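Long-range contacts in multisubunit Na+/H+ antiporter, G subunit (Anoxybacillus flavithermus, PDB 6Z16), which probably contributes, as a small membrane subunit of the multisubunit Mrp complex, to the exchange of sodium ions for protons across the membrane: residues I8-V13 with L61-E66; T49-M53 with I81-P86; L56-F60 with L74-I78. One frame throughout, in Å; residues are numbered along the deposited sequence.

Contact 1. Residues I8-V13 with L61-E66; sequences IANALV and LHFFIE
H62, V13 and I8 bury the most surface where the N-terminal end of the modelled chain meets the C-terminal part of helix 37-66. Residues I8-N10 are extended, N10 (phi/psi -165/140°) is the N-cap, and A11-V13 begin helix 11-33; L61-I65 are helical, with I65 N and E66 N bonded to L61 O and H62 O. The closest CA pair is V13 and H62, 6.5 Å apart. H62 CB lies 3.9 Å from V13 CG1, and chi1 t carries the ring on so that ND1 lies 3.7 Å from CD1 of I8, whose side chain is extended (t, t). V13, also t, turns CG2 to L61 CB at 4.1 Å and to I65 CD1 at 4.4 Å; L12 CD2 adds a looser apolar contact with L61 CD1 at 4.4 Å. Polar groups meet at the start of the modelled chain: E66 OE2 accepts a weak hydrogen bond from A9 N at 3.2 Å. N10, chi1 t, rests ND2 3.6 Å from I65 CD1 while its OD1 takes a weak capping bond from L12 N at 3.4 Å. I8 and H62 also pack on L3 and M50 of a neighbouring subunit. The arrangement is that of two neighbouring helices in an all-helical membrane bundle, the N-capped start of one packed beside the C-terminal part of the other.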
# COMPACT_ATOMS: atom_id res chain seq x y z
N ILE G 8 -16.70 -33.07 -11.55
CA ILE G 8 -17.30 -31.77 -11.29
C ILE G 8 -18.58 -31.92 -10.47
O ILE G 8 -19.45 -32.74 -10.78
CB ILE G 8 -17.52 -30.99 -12.63
CG1 ILE G 8 -18.12 -29.61 -12.36
CG2 ILE G 8 -18.33 -31.80 -13.65
CD1 ILE G 8 -18.10 -28.70 -13.58
N ALA G 9 -18.69 -31.15 -9.38
CA ALA G 9 -19.87 -31.19 -8.53
C ALA G 9 -20.19 -29.77 -8.05
O ALA G 9 -19.74 -29.36 -6.97
CB ALA G 9 -19.67 -32.14 -7.36
N ASN G 10 -20.99 -29.05 -8.84
CA ASN G 10 -21.63 -27.80 -8.43
C ASN G 10 -22.73 -27.49 -9.43
O ASN G 10 -22.55 -27.68 -10.63
CB ASN G 10 -20.65 -26.62 -8.36
CG ASN G 10 -21.23 -25.43 -7.62
OD1 ASN G 10 -22.35 -25.47 -7.13
ND2 ASN G 10 -20.45 -24.36 -7.53
N ALA G 11 -23.86 -27.01 -8.92
CA ALA G 11 -24.98 -26.68 -9.81
C ALA G 11 -24.71 -25.38 -10.56
O ALA G 11 -25.03 -25.28 -11.75
CB ALA G 11 -26.27 -26.58 -9.00
N LEU G 12 -24.12 -24.40 -9.88
CA LEU G 12 -23.89 -23.09 -10.48
C LEU G 12 -22.86 -23.16 -11.60
O LEU G 12 -23.04 -22.52 -12.65
CB LEU G 12 -23.44 -22.10 -9.40
CG LEU G 12 -23.21 -20.66 -9.84
CD1 LEU G 12 -24.50 -20.05 -10.36
CD2 LEU G 12 -22.65 -19.83 -8.69
N VAL G 13 -21.80 -23.94 -11.41
CA VAL G 13 -20.75 -24.06 -12.42
C VAL G 13 -21.29 -24.72 -13.68
O VAL G 13 -21.06 -24.24 -14.80
CB VAL G 13 -19.56 -24.85 -11.84
CG1 VAL G 13 -18.49 -25.04 -12.89
CG2 VAL G 13 -18.99 -24.14 -10.63
N LEU G 61 -14.65 -20.38 -11.77
CA LEU G 61 -15.20 -20.92 -10.53
C LEU G 61 -14.84 -22.39 -10.34
O LEU G 61 -14.63 -22.82 -9.21
CB LEU G 61 -16.72 -20.73 -10.50
CG LEU G 61 -17.16 -19.28 -10.35
CD1 LEU G 61 -18.67 -19.16 -10.49
CD2 LEU G 61 -16.70 -18.73 -9.02
N HIS G 62 -14.73 -23.16 -11.43
CA HIS G 62 -14.39 -24.58 -11.29
C HIS G 62 -12.97 -24.77 -10.78
O HIS G 62 -12.74 -25.56 -9.84
CB HIS G 62 -14.57 -25.30 -12.62
CG HIS G 62 -14.18 -26.74 -12.57
ND1 HIS G 62 -14.93 -27.69 -11.91
CD2 HIS G 62 -13.11 -27.40 -13.07
CE1 HIS G 62 -14.34 -28.87 -12.02
NE2 HIS G 62 -13.23 -28.72 -12.72
N PHE G 63 -12.01 -24.05 -11.37
CA PHE G 63 -10.64 -24.17 -10.87
C PHE G 63 -10.48 -23.52 -9.50
O PHE G 63 -9.61 -23.93 -8.73
CB PHE G 63 -9.64 -23.57 -11.85
CG PHE G 63 -9.45 -24.38 -13.08
CD1 PHE G 63 -8.81 -25.61 -13.02
CD2 PHE G 63 -9.86 -23.89 -14.31
CE1 PHE G 63 -8.63 -26.36 -14.16
CE2 PHE G 63 -9.67 -24.64 -15.46
CZ PHE G 63 -9.06 -25.88 -15.37
N PHE G 64 -11.29 -22.51 -9.19
CA PHE G 64 -11.23 -21.91 -7.86
C PHE G 64 -11.77 -22.85 -6.79
O PHE G 64 -11.28 -22.84 -5.66
CB PHE G 64 -12.00 -20.59 -7.86
CG PHE G 64 -11.96 -19.87 -6.54
CD1 PHE G 64 -10.81 -19.22 -6.13
CD2 PHE G 64 -13.08 -19.83 -5.73
CE1 PHE G 64 -10.77 -18.56 -4.92
CE2 PHE G 64 -13.05 -19.16 -4.51
CZ PHE G 64 -11.89 -18.53 -4.11
N ILE G 65 -12.77 -23.67 -7.12
CA ILE G 65 -13.37 -24.54 -6.11
C ILE G 65 -12.61 -25.86 -5.98
O ILE G 65 -12.10 -26.17 -4.90
CB ILE G 65 -14.86 -24.78 -6.40
CG1 ILE G 65 -15.65 -23.48 -6.22
CG2 ILE G 65 -15.42 -25.84 -5.48
CD1 ILE G 65 -17.05 -23.55 -6.75
N GLU G 66 -12.54 -26.66 -7.05
CA GLU G 66 -12.01 -28.01 -6.87
C GLU G 66 -10.50 -28.11 -6.96
O GLU G 66 -9.96 -29.22 -6.96
CB GLU G 66 -12.63 -28.99 -7.88
CG GLU G 66 -14.04 -29.44 -7.53
CD GLU G 66 -14.55 -30.50 -8.49
OE1 GLU G 66 -13.85 -30.79 -9.47
OE2 GLU G 66 -15.65 -31.04 -8.25

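Contact 2. Residues T49-M53 with I81-P86; sequences TLGIM and IFMTSP
An antiparallel transmembrane helix pair, in which two hydroxyls meet at hydrogen-bonding distance beside a Met-aromatic contact, forms this buried interface near the centre of the chain. Both segments are helical; their axes approach to 10.1 Å at a signed crossing angle of 157°, with T49 and S85 the nearest CA pair at 6.7 Å. Helix 72-98 is kinked at P86, whose N has no bond to the turn before. T49 (chi1 m) and S85 (chi1 p) bring T49 OG1 and S85 OG to a very short 2.5 Å. S85 OG is also 3.2 Å from I81 O, and T49 OG1 is hydrogen-bonded to S45 O one turn earlier. One turn along, M53 (m, t, m) sets CE 3.6 Å from CD1 of F82, at the ring edge, with SD 5.0 Å from the ring centroid; F82 itself is t. I52 (t, p) and I81 (m, m) close the other flank through their CG2 atoms, 3.6 Å apart. Around this pair, N72 and L68 of one neighbouring subunit cover L50 and M53, while G43 and G65 of another pack on I52 and I81, so the junction of helices 37-66 and 72-98 lies between two neighbouring subunits.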
# COMPACT_ATOMS: atom_id res chain seq x y z
N THR G 49 -20.68 -12.37 -26.80
CA THR G 49 -19.96 -11.73 -25.70
C THR G 49 -20.43 -12.26 -24.35
O THR G 49 -19.61 -12.70 -23.52
CB THR G 49 -20.15 -10.21 -25.79
OG1 THR G 49 -19.64 -9.74 -27.04
CG2 THR G 49 -19.42 -9.51 -24.68
N LEU G 50 -21.75 -12.27 -24.12
CA LEU G 50 -22.23 -12.80 -22.84
C LEU G 50 -22.03 -14.31 -22.73
O LEU G 50 -21.74 -14.80 -21.63
CB LEU G 50 -23.69 -12.41 -22.61
CG LEU G 50 -24.31 -12.87 -21.28
CD1 LEU G 50 -23.52 -12.34 -20.10
CD2 LEU G 50 -25.76 -12.46 -21.17
N GLY G 51 -22.09 -15.04 -23.84
CA GLY G 51 -21.85 -16.47 -23.79
C GLY G 51 -20.43 -16.82 -23.39
O GLY G 51 -20.21 -17.68 -22.53
N ILE G 52 -19.44 -16.13 -23.97
CA ILE G 52 -18.06 -16.43 -23.63
C ILE G 52 -17.73 -15.97 -22.21
O ILE G 52 -16.96 -16.64 -21.51
CB ILE G 52 -17.09 -15.86 -24.69
CG1 ILE G 52 -15.68 -16.37 -24.46
CG2 ILE G 52 -17.04 -14.37 -24.66
CD1 ILE G 52 -15.59 -17.82 -24.54
N MET G 53 -18.35 -14.88 -21.73
CA MET G 53 -18.09 -14.51 -20.34
C MET G 53 -18.72 -15.49 -19.36
O MET G 53 -18.13 -15.76 -18.31
CB MET G 53 -18.55 -13.09 -20.06
CG MET G 53 -17.67 -12.06 -20.71
SD MET G 53 -18.09 -10.41 -20.16
CE MET G 53 -19.61 -10.21 -21.05
N ILE G 81 -12.59 -9.16 -22.93
CA ILE G 81 -13.59 -9.50 -23.95
C ILE G 81 -14.79 -8.57 -23.84
O ILE G 81 -15.31 -8.09 -24.87
CB ILE G 81 -14.00 -10.98 -23.84
CG1 ILE G 81 -12.82 -11.90 -24.15
CG2 ILE G 81 -15.11 -11.29 -24.80
CD1 ILE G 81 -12.25 -11.73 -25.53
N PHE G 82 -15.22 -8.27 -22.61
CA PHE G 82 -16.27 -7.29 -22.37
C PHE G 82 -15.91 -5.92 -22.92
O PHE G 82 -16.76 -5.21 -23.46
CB PHE G 82 -16.55 -7.19 -20.87
CG PHE G 82 -17.67 -6.26 -20.51
CD1 PHE G 82 -18.99 -6.65 -20.66
CD2 PHE G 82 -17.40 -4.99 -20.02
CE1 PHE G 82 -20.02 -5.80 -20.32
CE2 PHE G 82 -18.43 -4.13 -19.68
CZ PHE G 82 -19.74 -4.54 -19.83
N MET G 83 -14.64 -5.54 -22.81
CA MET G 83 -14.22 -4.23 -23.32
C MET G 83 -14.13 -4.22 -24.85
O MET G 83 -14.39 -3.19 -25.47
CB MET G 83 -12.89 -3.84 -22.70
CG MET G 83 -12.43 -2.42 -22.97
SD MET G 83 -13.55 -1.21 -22.25
CE MET G 83 -13.24 -1.44 -20.51
N THR G 84 -13.78 -5.35 -25.47
CA THR G 84 -13.31 -5.31 -26.85
C THR G 84 -14.24 -5.90 -27.90
O THR G 84 -14.09 -5.54 -29.07
CB THR G 84 -11.95 -6.03 -26.95
OG1 THR G 84 -12.06 -7.34 -26.40
CG2 THR G 84 -10.90 -5.23 -26.23
N SER G 85 -15.17 -6.79 -27.56
CA SER G 85 -15.99 -7.29 -28.66
C SER G 85 -17.08 -6.34 -29.19
O SER G 85 -17.30 -6.33 -30.42
CB SER G 85 -16.57 -8.67 -28.30
OG SER G 85 -17.42 -8.66 -27.18
N PRO G 86 -17.79 -5.52 -28.38
CA PRO G 86 -18.73 -4.58 -29.00
C PRO G 86 -18.06 -3.45 -29.77
O PRO G 86 -18.66 -2.96 -30.73
CB PRO G 86 -19.53 -4.04 -27.82
CG PRO G 86 -19.41 -5.05 -26.80
CD PRO G 86 -18.03 -5.55 -26.92

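Contact 3. Residues L56-F60 with L74-I78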
# COMPACT_ATOMS: atom_id res chain seq x y z
N LEU G 56 -16.31 -18.49 -19.32
CA LEU G 56 -15.07 -18.21 -18.60
C LEU G 56 -15.30 -18.06 -17.10
O LEU G 56 -14.45 -18.46 -16.30
CB LEU G 56 -14.40 -16.96 -19.16
CG LEU G 56 -13.84 -17.06 -20.58
CD1 LEU G 56 -13.29 -15.72 -21.03
CD2 LEU G 56 -12.79 -18.14 -20.66
N LEU G 57 -16.45 -17.50 -16.70
CA LEU G 57 -16.82 -17.48 -15.28
C LEU G 57 -17.01 -18.88 -14.73
O LEU G 57 -16.61 -19.16 -13.60
CB LEU G 57 -18.09 -16.66 -15.07
CG LEU G 57 -18.04 -15.13 -15.07
CD1 LEU G 57 -19.44 -14.58 -15.07
CD2 LEU G 57 -17.29 -14.65 -13.84
N GLY G 58 -17.60 -19.78 -15.53
CA GLY G 58 -17.74 -21.16 -15.08
C GLY G 58 -16.41 -21.87 -14.90
O GLY G 58 -16.20 -22.57 -13.91
N ALA G 59 -15.48 -21.66 -15.84
CA ALA G 59 -14.16 -22.28 -15.73
C ALA G 59 -13.36 -21.70 -14.57
O ALA G 59 -12.67 -22.44 -13.84
CB ALA G 59 -13.39 -22.11 -17.04
N PHE G 60 -13.46 -20.38 -14.38
CA PHE G 60 -12.85 -19.69 -13.25
C PHE G 60 -13.33 -20.24 -11.92
O PHE G 60 -12.53 -20.57 -11.04
CB PHE G 60 -13.16 -18.19 -13.37
CG PHE G 60 -12.75 -17.39 -12.19
CD1 PHE G 60 -11.42 -17.14 -11.94
CD2 PHE G 60 -13.71 -16.88 -11.33
CE1 PHE G 60 -11.04 -16.41 -10.84
CE2 PHE G 60 -13.34 -16.14 -10.23
CZ PHE G 60 -12.01 -15.90 -9.98
N LEU G 74 -8.15 -15.55 -16.13
CA LEU G 74 -9.53 -15.66 -16.60
C LEU G 74 -10.32 -14.40 -16.33
O LEU G 74 -11.12 -13.98 -17.17
CB LEU G 74 -10.19 -16.86 -15.94
CG LEU G 74 -9.69 -18.17 -16.52
CD1 LEU G 74 -10.12 -19.35 -15.69
CD2 LEU G 74 -10.24 -18.29 -17.92
N LEU G 75 -10.11 -13.77 -15.17
CA LEU G 75 -10.82 -12.54 -14.86
C LEU G 75 -10.38 -11.41 -15.77
O LEU G 75 -11.21 -10.62 -16.24
CB LEU G 75 -10.58 -12.16 -13.40
CG LEU G 75 -11.09 -13.16 -12.37
CD1 LEU G 75 -10.72 -12.68 -10.98
CD2 LEU G 75 -12.59 -13.36 -12.50
N LEU G 76 -9.08 -11.34 -16.06
CA LEU G 76 -8.62 -10.32 -17.00
C LEU G 76 -9.08 -10.61 -18.41
O LEU G 76 -9.34 -9.68 -19.19
CB LEU G 76 -7.10 -10.16 -16.93
CG LEU G 76 -6.62 -9.14 -15.89
CD1 LEU G 76 -7.33 -7.81 -16.10
CD2 LEU G 76 -6.75 -9.59 -14.43
N GLY G 77 -9.26 -11.89 -18.75
CA GLY G 77 -9.85 -12.24 -20.03
C GLY G 77 -11.30 -11.82 -20.14
O GLY G 77 -11.73 -11.32 -21.19
N ILE G 78 -12.07 -12.00 -19.06
CA ILE G 78 -13.48 -11.58 -19.04
C ILE G 78 -13.59 -10.07 -19.21
O ILE G 78 -14.39 -9.58 -20.02
CB ILE G 78 -14.15 -12.06 -17.74
CG1 ILE G 78 -14.27 -13.57 -17.74
CG2 ILE G 78 -15.52 -11.45 -17.59
CD1 ILE G 78 -14.63 -14.14 -16.41
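This is the apolar part of a transmembrane helical hairpin: helices 37-66 and 72-98 run antiparallel (168° between the axes of the short segments, 9.7 Å at closest approach), and no hydrogen bond joins the segments. Leucine and isoleucine packing supplies most of the contact. L74, the residue with the most buried surface, inserts between L56 and F60: its CD2 is 3.7 Å from L56 CD2, and its CD1 is 3.7 Å from F60 CA and 4.2 Å from A59 C. I78, one turn further along, meets L56 CB through CG1 and L57 CD2 through CD1, both at 3.7 Å. L57 takes part although its CA-to-CB bond points away, because its m, t rotamer brings CD2 back to I78. G77 presents bare backbone, its C 4.5 Å from L56 CD1, where a CB would also have had room. Outside the pair, I61 and L58 of a neighbouring subunit pack on L56 and L74, and a bound phosphatidylethanolamine touches L76. The aromatic part is a CH-pi contact. F60, chi1 t, turns one ring face to L75, whose CG is 3.6 Å from F60 CE1 and whose CD2 stands 3.6 Å from the ring centroid, only 10° off the ring normal.

How the contacts relate
From the N terminus, helix 11-33 leads into helix 37-66, and the chain then turns back through helix 72-98. Contact 1 closes the longest loop, returning the end of helix 37-66 to the start of helix 11-33. Contacts 2 and 3 both join helix 37-66 to helix 72-98, contact 3 nested inside the loop closed by contact 2. Contact 1 crosses each of them, since its second segment falls between their two segments. All three share helix 37-66, the middle member. Contacts 1 and 3 touch where V13 CG1 lies 3.5 Å from G58 O; contacts 2 and 3 meet at M53 SD and I78 CG2, 3.8 Å apart.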